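Local coordinates for protein glycoside Hydrolase (Bacteroides plebeius, PDB 5T3B) that belongs to family 50 of the glycoside hydrolases and probably cleaves agarose-type galactan chains in a human gut bacterium, at residues E78-V83 against Q155-G160; N106-S111 against E428-V433; E395-D400 against D445-M450. All blocks are in the same frame, centred on the assembly; numbering follows the deposited sequence. Where two conformers were deposited one is given.

Contact 1 of 3, residues E78-V83 against Q155-G160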
loop_
_atom_site.group_PDB
_atom_site.type_symbol
_atom_site.label_atom_id
_atom_site.label_comp_id
_atom_site.label_asym_id
_atom_site.label_seq_id
_atom_site.Cartn_x
_atom_site.Cartn_y
_atom_site.Cartn_z
ATOM N N GLU A 78 -23.308 15.096 1.448
ATOM C CA GLU A 78 -22.972 15.346 0.060
ATOM C C GLU A 78 -22.087 14.234 -0.464
ATOM O O GLU A 78 -22.271 13.737 -1.570
ATOM C CB GLU A 78 -22.303 16.745 -0.125
ATOM C CG GLU A 78 -23.185 17.983 0.104
ATOM C CD GLU A 78 -22.423 19.304 -0.002
ATOM O OE1 GLU A 78 -21.198 19.314 -0.312
ATOM O OE2 GLU A 78 -23.147 20.316 0.224
ATOM N N TYR A 79 -21.091 13.879 0.306
ATOM C CA TYR A 79 -20.199 12.798 -0.145
ATOM C C TYR A 79 -20.910 11.479 -0.358
ATOM O O TYR A 79 -20.834 10.839 -1.411
ATOM C CB TYR A 79 -19.084 12.563 0.889
ATOM C CG TYR A 79 -18.243 11.371 0.507
ATOM C CD1 TYR A 79 -17.513 11.410 -0.678
ATOM C CD2 TYR A 79 -18.244 10.211 1.257
ATOM C CE1 TYR A 79 -16.775 10.308 -1.111
ATOM C CE2 TYR A 79 -17.514 9.112 0.842
ATOM C CZ TYR A 79 -16.800 9.163 -0.359
ATOM O OH TYR A 79 -16.109 8.040 -0.796
ATOM N N LEU A 80 -21.670 11.082 0.680
ATOM C CA LEU A 80 -22.319 9.763 0.598
ATOM C C LEU A 80 -23.361 9.685 -0.510
ATOM O O LEU A 80 -23.574 8.593 -1.058
ATOM C CB LEU A 80 -22.867 9.322 1.972
ATOM C CG LEU A 80 -21.738 9.070 2.994
ATOM C CD1 LEU A 80 -22.435 8.953 4.346
ATOM C CD2 LEU A 80 -20.860 7.840 2.709
ATOM N N GLN A 81 -23.940 10.803 -0.902
ATOM C CA GLN A 81 -24.838 10.822 -2.035
ATOM C C GLN A 81 -24.159 10.712 -3.395
ATOM O O GLN A 81 -24.845 10.424 -4.380
ATOM C CB GLN A 81 -25.766 12.089 -2.011
ATOM C CG GLN A 81 -26.710 12.111 -0.815
ATOM C CD GLN A 81 -27.975 12.818 -1.116
ATOM O OE1 GLN A 81 -29.043 12.272 -0.935
ATOM N NE2 GLN A 81 -27.858 14.003 -1.667
ATOM N N SER A 82 -22.821 10.910 -3.422
ATOM C CA SER A 82 -22.067 10.916 -4.691
ATOM C C SER A 82 -21.391 9.620 -5.047
ATOM O O SER A 82 -20.936 9.452 -6.178
ATOM C CB SER A 82 -20.999 11.992 -4.660
ATOM O OG SER A 82 -19.901 11.720 -3.806
ATOM N N VAL A 83 -21.366 8.710 -4.074
ATOM C CA VAL A 83 -20.727 7.436 -4.222
ATOM C C VAL A 83 -21.674 6.277 -4.005
ATOM O O VAL A 83 -22.706 6.438 -3.324
ATOM C CB VAL A 83 -19.449 7.290 -3.361
ATOM C CG1 VAL A 83 -18.364 8.275 -3.744
ATOM C CG2 VAL A 83 -19.788 7.372 -1.890
ATOM N N GLN A 155 -18.359 4.613 10.173
ATOM C CA GLN A 155 -17.381 5.604 10.622
ATOM C C GLN A 155 -16.381 5.922 9.460
ATOM O O GLN A 155 -16.093 7.084 9.180
ATOM C CB GLN A 155 -16.644 5.065 11.863
ATOM C CG GLN A 155 -15.512 5.855 12.408
ATOM C CD GLN A 155 -14.898 5.136 13.603
ATOM O OE1 GLN A 155 -14.356 4.055 13.437
ATOM N NE2 GLN A 155 -15.036 5.676 14.798
ATOM N N PHE A 156 -15.879 4.859 8.858
ATOM C CA PHE A 156 -14.916 5.016 7.814
ATOM C C PHE A 156 -15.556 5.651 6.576
ATOM O O PHE A 156 -14.966 6.561 5.988
ATOM C CB PHE A 156 -14.283 3.664 7.428
ATOM C CG PHE A 156 -13.416 3.011 8.431
ATOM C CD1 PHE A 156 -13.048 3.586 9.624
ATOM C CD2 PHE A 156 -13.031 1.747 8.236
ATOM C CE1 PHE A 156 -12.255 2.934 10.511
ATOM C CE2 PHE A 156 -12.210 1.075 9.122
ATOM C CZ PHE A 156 -11.821 1.688 10.265
ATOM N N SER A 157 -16.744 5.161 6.157
ATOM C CA SER A 157 -17.367 5.760 5.006
ATOM C C SER A 157 -17.623 7.244 5.111
ATOM O O SER A 157 -17.526 7.979 4.128
ATOM C CB SER A 157 -18.676 5.018 4.634
ATOM O OG SER A 157 -19.673 5.289 5.570
ATOM N N GLU A 158 -17.945 7.674 6.295
ATOM C CA GLU A 158 -18.197 9.108 6.522
ATOM C C GLU A 158 -16.963 9.965 6.314
ATOM O O GLU A 158 -17.101 11.174 6.054
ATOM C CB GLU A 158 -18.753 9.332 7.949
ATOM C CG GLU A 158 -20.159 8.791 8.093
ATOM C CD GLU A 158 -20.590 8.659 9.575
ATOM O OE1 GLU A 158 -19.706 8.759 10.511
ATOM O OE2 GLU A 158 -21.784 8.435 9.806
ATOM N N ILE A 159 -15.772 9.361 6.464
ATOM C CA ILE A 159 -14.481 10.019 6.301
ATOM C C ILE A 159 -13.937 9.690 4.876
ATOM O O ILE A 159 -12.867 10.134 4.505
ATOM C CB ILE A 159 -13.457 9.501 7.418
ATOM C CG1 ILE A 159 -13.977 9.854 8.839
ATOM C CG2 ILE A 159 -11.992 10.072 7.260
ATOM C CD1 ILE A 159 -13.283 8.944 9.873
ATOM N N GLY A 160 -14.697 8.961 4.066
ATOM C CA GLY A 160 -14.287 8.596 2.703
ATOM C C GLY A 160 -13.269 7.483 2.605
ATOM O O GLY A 160 -12.604 7.379 1.566
#
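Y79 and L80, on the short helix 76-82, lean against the C-terminal end of helix 145-158, which follows strand 120-126 and precedes its parallel neighbour 163-165 in the chain, an arrangement consistent with the (β/α)8 barrel of family 50. The Y79 ring comes edge-on, its CE2 3.5 Å from S157 O and close to the plane of the ring. The same CE2 lies 3.8 Å from G160 CA, where the helix ends in a Schellman motif; glycine suits this place because its phi is positive. With CG anti to the backbone N (chi1 174°), Y79 carries its OH past the helix end to H162 and R124, while W470 stacks on the ring. A leucine in its place would probably leave H162 and R124 without their shared hydroxyl partner and open a gap beside G160. L80 reaches the S157 carbonyl with one methyl, CD2 lying 3.6 Å from S157 O; its other branch, CD1, lies loosely beside E158 CG. S157 turns its OG back to K154 O, so its hydroxyl is satisfied while it packs beside L80 CD2. Behind the contact, Y79 O is gripped twice by S82, from N at 2.8 Å and from OG at 2.7 Å.

Contact 2 of 3, residues N106-S111 against E428-V433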
loop_
_atom_site.group_PDB
_atom_site.type_symbol
_atom_site.label_atom_id
_atom_site.label_comp_id
_atom_site.label_asym_id
_atom_site.label_seq_id
_atom_site.Cartn_x
_atom_site.Cartn_y
_atom_site.Cartn_z
ATOM N N ASN A 106 -8.370 4.888 -18.405
ATOM C CA ASN A 106 -9.225 5.831 -19.169
ATOM C C ASN A 106 -8.429 6.412 -20.319
ATOM O O ASN A 106 -7.207 6.145 -20.488
ATOM C CB ASN A 106 -9.924 6.933 -18.272
ATOM C CG ASN A 106 -9.015 8.007 -17.790
ATOM O OD1 ASN A 106 -7.889 8.149 -18.292
ATOM N ND2 ASN A 106 -9.494 8.801 -16.709
ATOM N N SER A 107 -9.101 7.231 -21.135
ATOM C CA SER A 107 -8.482 7.713 -22.360
ATOM C C SER A 107 -7.414 8.733 -22.205
ATOM O O SER A 107 -6.647 8.964 -23.128
ATOM C CB SER A 107 -9.547 8.299 -23.277
ATOM O OG SER A 107 -10.312 9.417 -22.785
ATOM N N ASN A 108 -7.321 9.299 -21.031
ATOM C CA ASN A 108 -6.238 10.203 -20.736
ATOM C C ASN A 108 -5.118 9.557 -19.953
ATOM O O ASN A 108 -4.181 10.251 -19.556
ATOM C CB ASN A 108 -6.700 11.513 -20.173
ATOM C CG ASN A 108 -7.501 11.401 -18.944
ATOM O OD1 ASN A 108 -8.801 11.394 -19.000
ATOM N ND2 ASN A 108 -6.777 11.530 -17.801
ATOM N N GLY A 109 -5.102 8.225 -19.909
ATOM C CA GLY A 109 -3.931 7.535 -19.453
ATOM C C GLY A 109 -4.046 7.391 -17.922
ATOM O O GLY A 109 -3.036 7.111 -17.296
ATOM N N ARG A 110 -5.221 7.561 -17.321
ATOM C CA ARG A 110 -5.372 7.301 -15.873
ATOM C C ARG A 110 -5.912 5.942 -15.611
ATOM O O ARG A 110 -6.927 5.572 -16.172
ATOM C CB ARG A 110 -6.180 8.345 -15.227
ATOM C CG ARG A 110 -6.342 8.061 -13.705
ATOM C CD ARG A 110 -6.973 9.167 -12.984
ATOM N NE ARG A 110 -6.125 10.287 -12.907
ATOM C CZ ARG A 110 -5.400 10.614 -11.843
ATOM N NH1 ARG A 110 -5.248 9.773 -10.819
ATOM N NH2 ARG A 110 -4.743 11.747 -11.821
ATOM N N SER A 111 -5.253 5.240 -14.708
ATOM C CA SER A 111 -5.715 3.947 -14.278
ATOM C C SER A 111 -6.771 4.073 -13.151
ATOM O O SER A 111 -6.697 4.950 -12.324
ATOM C CB SER A 111 -4.540 3.090 -13.760
ATOM O OG SER A 111 -3.613 2.757 -14.742
ATOM N N GLU A 428 -1.912 13.364 -8.320
ATOM C CA GLU A 428 -1.368 13.779 -9.595
ATOM C C GLU A 428 -0.768 12.649 -10.419
ATOM O O GLU A 428 -0.545 12.816 -11.630
ATOM C CB GLU A 428 -0.312 14.870 -9.395
ATOM C CG GLU A 428 -0.845 16.135 -8.812
ATOM C CD GLU A 428 0.039 17.327 -9.079
ATOM O OE1 GLU A 428 0.096 17.807 -10.241
ATOM O OE2 GLU A 428 0.650 17.769 -8.124
ATOM N N ALA A 429 -0.480 11.537 -9.794
ATOM C CA ALA A 429 0.077 10.393 -10.491
ATOM C C ALA A 429 -1.050 9.593 -11.132
ATOM O O ALA A 429 -1.809 8.889 -10.431
ATOM C CB ALA A 429 0.893 9.500 -9.549
ATOM N N LYS A 430 -1.145 9.628 -12.453
ATOM C CA LYS A 430 -2.218 8.952 -13.170
ATOM C C LYS A 430 -2.125 7.438 -13.104
ATOM O O LYS A 430 -3.112 6.738 -13.360
ATOM C CB LYS A 430 -2.216 9.388 -14.615
ATOM C CG LYS A 430 -2.573 10.838 -14.842
ATOM C CD LYS A 430 -2.827 11.125 -16.327
ATOM C CE LYS A 430 -2.494 12.546 -16.737
ATOM N NZ LYS A 430 -2.698 12.566 -18.189
ATOM N N ASN A 431 -0.938 6.947 -12.731
ATOM C CA ASN A 431 -0.718 5.542 -12.508
ATOM C C ASN A 431 -0.908 5.076 -11.066
ATOM O O ASN A 431 -0.688 3.888 -10.787
ATOM C CB ASN A 431 0.683 5.084 -12.996
ATOM C CG ASN A 431 1.807 5.866 -12.386
ATOM O OD1 ASN A 431 1.745 7.098 -12.228
ATOM N ND2 ASN A 431 2.912 5.171 -12.158
ATOM N N CYS A 432 -1.363 5.972 -10.180
ATOM C CA CYS A 432 -1.679 5.559 -8.806
ATOM C C CYS A 432 -3.184 5.397 -8.669
ATOM O O CYS A 432 -3.903 6.356 -8.989
ATOM C CB CYS A 432 -1.173 6.621 -7.832
ATOM S SG CYS A 432 -1.564 6.239 -6.105
ATOM N N VAL A 433 -3.628 4.225 -8.233
ATOM C CA VAL A 433 -5.041 3.964 -8.096
ATOM C C VAL A 433 -5.574 4.176 -6.657
ATOM O O VAL A 433 -6.757 3.991 -6.447
ATOM C CB VAL A 433 -5.406 2.537 -8.550
ATOM C CG1 VAL A 433 -5.266 2.428 -10.048
ATOM C CG2 VAL A 433 -4.635 1.455 -7.842
HETATM O O HOH W 1 -3.879 9.049 -8.218
HETATM O O HOH W 2 -6.183 7.063 -10.484
#
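S111 and K430 form the direct backbone tie between these segments: S111 N donates to K430 O at 2.9 Å, nearly straight at 164°. The same oxygen also receives a CA-H...O contact from R110, CA to K430 O 3.4 Å, so two consecutive residues close on one carbonyl. K430 NZ bonds to N108 O, but a second deposited conformer makes this tie doubtful. Water extends the polar network. R110 NH1 donates to two waters lying at the guanidinium edge, in its plane; water 2, 2.9 Å from R110 NH1, donates hydrogen bonds to S111 O and C432 O, while water 1 also bridges R110 NH1 and C432 O.

The segment 106-111 is the turn of the hairpin 102-105/111-114, a type I turn followed by a G1 bulge, with G109 taking the positive phi. It meets the chain where it enters strand 432-437, which in the family's probable (β/α)8 barrel runs parallel to strands 385-394 and 120-126. Within the turn, N106 OD1 accepts from R110 N at 2.9 Å, the donor lying 45° out of the carbonyl plane.

Packing completes the contact. The R110 chain turns about its CG–CD bond (chi3 -70°), laying its guanidinium flat over K430 CA, which stands 3.8 Å above the centre of the plane; the two side chains cross at about a right angle. Arginine suits the place because its flat group can pack by a face while its nitrogens bond all round: NE to D480, NH2 to L427 O. The small S111 side chain lays CB 3.8 Å from V433 CG1.

Contact 3 of 3, residues E395-D400 against D445-M450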
loop_
_atom_site.group_PDB
_atom_site.type_symbol
_atom_site.label_atom_id
_atom_site.label_comp_id
_atom_site.label_asym_id
_atom_site.label_seq_id
_atom_site.Cartn_x
_atom_site.Cartn_y
_atom_site.Cartn_z
ATOM N N GLU A 395 3.398 14.610 17.880
ATOM C CA GLU A 395 4.133 14.822 19.122
ATOM C C GLU A 395 3.212 15.181 20.289
ATOM O O GLU A 395 3.487 14.830 21.438
ATOM C CB GLU A 395 5.165 15.934 18.887
ATOM C CG GLU A 395 5.956 16.319 20.116
ATOM C CD GLU A 395 7.015 17.398 19.768
ATOM O OE1 GLU A 395 6.595 18.546 19.406
ATOM O OE2 GLU A 395 8.230 17.124 19.932
ATOM N N ASP A 396 2.090 15.801 19.966
ATOM C CA ASP A 396 1.096 16.195 20.947
ATOM C C ASP A 396 0.518 15.072 21.754
ATOM O O ASP A 396 0.001 15.276 22.854
ATOM C CB ASP A 396 -0.088 17.011 20.300
ATOM C CG ASP A 396 -0.874 16.274 19.211
ATOM O OD1 ASP A 396 -0.485 15.199 18.734
ATOM O OD2 ASP A 396 -2.010 16.846 18.809
ATOM N N THR A 397 0.596 13.864 21.252
ATOM C CA THR A 397 0.114 12.699 21.978
ATOM C C THR A 397 0.973 12.372 23.183
ATOM O O THR A 397 0.550 11.607 24.058
ATOM C CB THR A 397 0.026 11.475 21.045
ATOM O OG1 THR A 397 1.349 11.067 20.656
ATOM C CG2 THR A 397 -0.938 11.667 19.916
ATOM N N LYS A 398 2.225 12.826 23.132
ATOM C CA LYS A 398 3.218 12.568 24.168
ATOM C C LYS A 398 3.656 11.105 24.255
ATOM O O LYS A 398 4.374 10.685 25.163
ATOM C CB LYS A 398 2.852 13.141 25.533
ATOM C CG LYS A 398 2.566 14.689 25.409
ATOM C CD LYS A 398 2.367 15.399 26.722
ATOM C CE LYS A 398 1.836 16.810 26.492
ATOM N NZ LYS A 398 2.991 17.630 26.083
ATOM N N LEU A 399 3.259 10.330 23.221
ATOM C CA LEU A 399 3.667 8.952 23.155
ATOM C C LEU A 399 5.166 8.821 22.810
ATOM O O LEU A 399 5.744 9.709 22.180
ATOM C CB LEU A 399 2.817 8.200 22.165
ATOM C CG LEU A 399 1.333 8.126 22.492
ATOM C CD1 LEU A 399 0.509 7.520 21.347
ATOM C CD2 LEU A 399 1.061 7.372 23.763
ATOM N N ASP A 400 5.770 7.708 23.152
ATOM C CA ASP A 400 7.171 7.355 22.826
ATOM C C ASP A 400 7.480 7.743 21.392
ATOM O O ASP A 400 8.359 8.567 21.120
ATOM C CB ASP A 400 7.400 5.883 23.159
ATOM C CG ASP A 400 8.634 5.224 22.579
ATOM O OD1 ASP A 400 9.379 5.847 21.751
ATOM O OD2 ASP A 400 8.865 4.054 22.980
ATOM N N ASP A 445 2.243 2.764 22.535
ATOM C CA ASP A 445 3.305 3.726 22.687
ATOM C C ASP A 445 3.717 4.437 21.410
ATOM O O ASP A 445 4.825 5.008 21.323
ATOM C CB ASP A 445 4.509 3.076 23.308
ATOM C CG ASP A 445 5.069 1.961 22.501
ATOM O OD1 ASP A 445 4.500 1.612 21.392
ATOM O OD2 ASP A 445 6.058 1.304 22.950
ATOM N N CYS A 446 2.817 4.514 20.418
ATOM C CA CYS A 446 3.200 5.232 19.190
ATOM C C CYS A 446 1.958 5.705 18.441
ATOM O O CYS A 446 1.067 4.878 18.187
ATOM C CB CYS A 446 4.097 4.376 18.303
ATOM S SG CYS A 446 4.784 5.327 16.925
ATOM N N ASN A 447 1.965 6.932 17.997
ATOM C CA ASN A 447 0.856 7.555 17.306
ATOM C C ASN A 447 0.842 7.205 15.802
ATOM O O ASN A 447 1.036 8.097 14.987
ATOM C CB ASN A 447 0.805 9.040 17.566
ATOM C CG ASN A 447 -0.407 9.700 16.960
ATOM O OD1 ASN A 447 -1.551 9.095 16.897
ATOM N ND2 ASN A 447 -0.260 10.907 16.562
ATOM N N LYS A 448 0.580 5.939 15.523
ATOM C CA LYS A 448 0.408 5.465 14.143
ATOM C C LYS A 448 -1.029 5.465 13.704
ATOM O O LYS A 448 -1.312 5.264 12.548
ATOM C CB LYS A 448 0.975 4.049 14.015
ATOM C CG LYS A 448 2.457 3.900 14.283
ATOM C CD LYS A 448 2.911 2.449 14.303
ATOM C CE LYS A 448 4.361 2.324 14.608
ATOM N NZ LYS A 448 4.728 0.889 14.993
ATOM N N GLY A 449 -1.966 5.737 14.595
ATOM C CA GLY A 449 -3.341 5.464 14.270
ATOM C C GLY A 449 -4.168 6.620 13.804
ATOM O O GLY A 449 -3.883 7.780 14.108
ATOM N N MET A 450 -5.244 6.289 13.091
ATOM C CA MET A 450 -6.340 7.226 12.883
ATOM C C MET A 450 -7.211 7.334 14.162
ATOM O O MET A 450 -7.829 8.381 14.396
ATOM C CB MET A 450 -7.204 6.787 11.698
ATOM C CG MET A 450 -8.190 7.814 11.211
ATOM S SD MET A 450 -9.176 7.408 9.779
ATOM C CE MET A 450 -10.104 6.000 10.348
HETATM O O HOH W 3 7.578 2.700 24.860
#
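L399 and D445 bring the two segments nearest, their CA atoms 5.3 Å apart, with the touching parts running 132° from each other. D400 N stands 3.4 Å from D445 O, but the angle is too poor for a bond. Residues 395-397 form a short 3-10 helix, from which an ST turn follows as T397 OG1 accepts from L399 N at 3.3 Å; across from it, N447 centres an inverse gamma turn. These loops follow strands 385-394 and 432-437, neighbouring parallel strands, and so lie at the C-terminal end of the probable (β/α)8 barrel, the end that carries the active site in such enzymes.

L399 lays CD1 against the peptide joining C446 and N447, 3.7 Å from C446 C, a flat surface that a branched aliphatic residue covers well. T397 meets the N447 side chain obliquely: CG2 lies against the amide, and OG1 is 3.7 Å from N447 CB. T397 OG1 also bonds to G394 O, which helps fix the rotation of the side chain; the side chains of T397 and N447 both touch Y458.

D400 and D445 lie side by side, pointing the same way, their carboxylate planes 79° apart. OD2 of D400 is 3.9 Å from OD2 of D445, a like-charge approach probably eased by water 3, which donates to both, at 2.7 Å to D400 OD2 and 2.8 Å to D445 OD2. Solvent-rich surroundings suit such acids, and D400 OD1 has a further partner in S402 OG.

How the contacts relate
Contact 1 is the most buried, contact 2 partly so, and contact 3 reaches the surface with its acidic pair. Their chemistry follows: an aromatic edge and a methyl against a helix end in contact 1, backbone and water-mediated hydrogen bonds around an arginine in contact 2, van der Waals touches plus a water between carboxylates in contact 3. Contacts 2 and 3 lie at the two ends of strand 432-437, one at the entry to it and the other in the loop after it; their centres are about 34 Å apart, on opposite sides of the chain's centre. Contacts 1 and 3 touch, F156 CE1 meeting M450 CE at 3.7 Å.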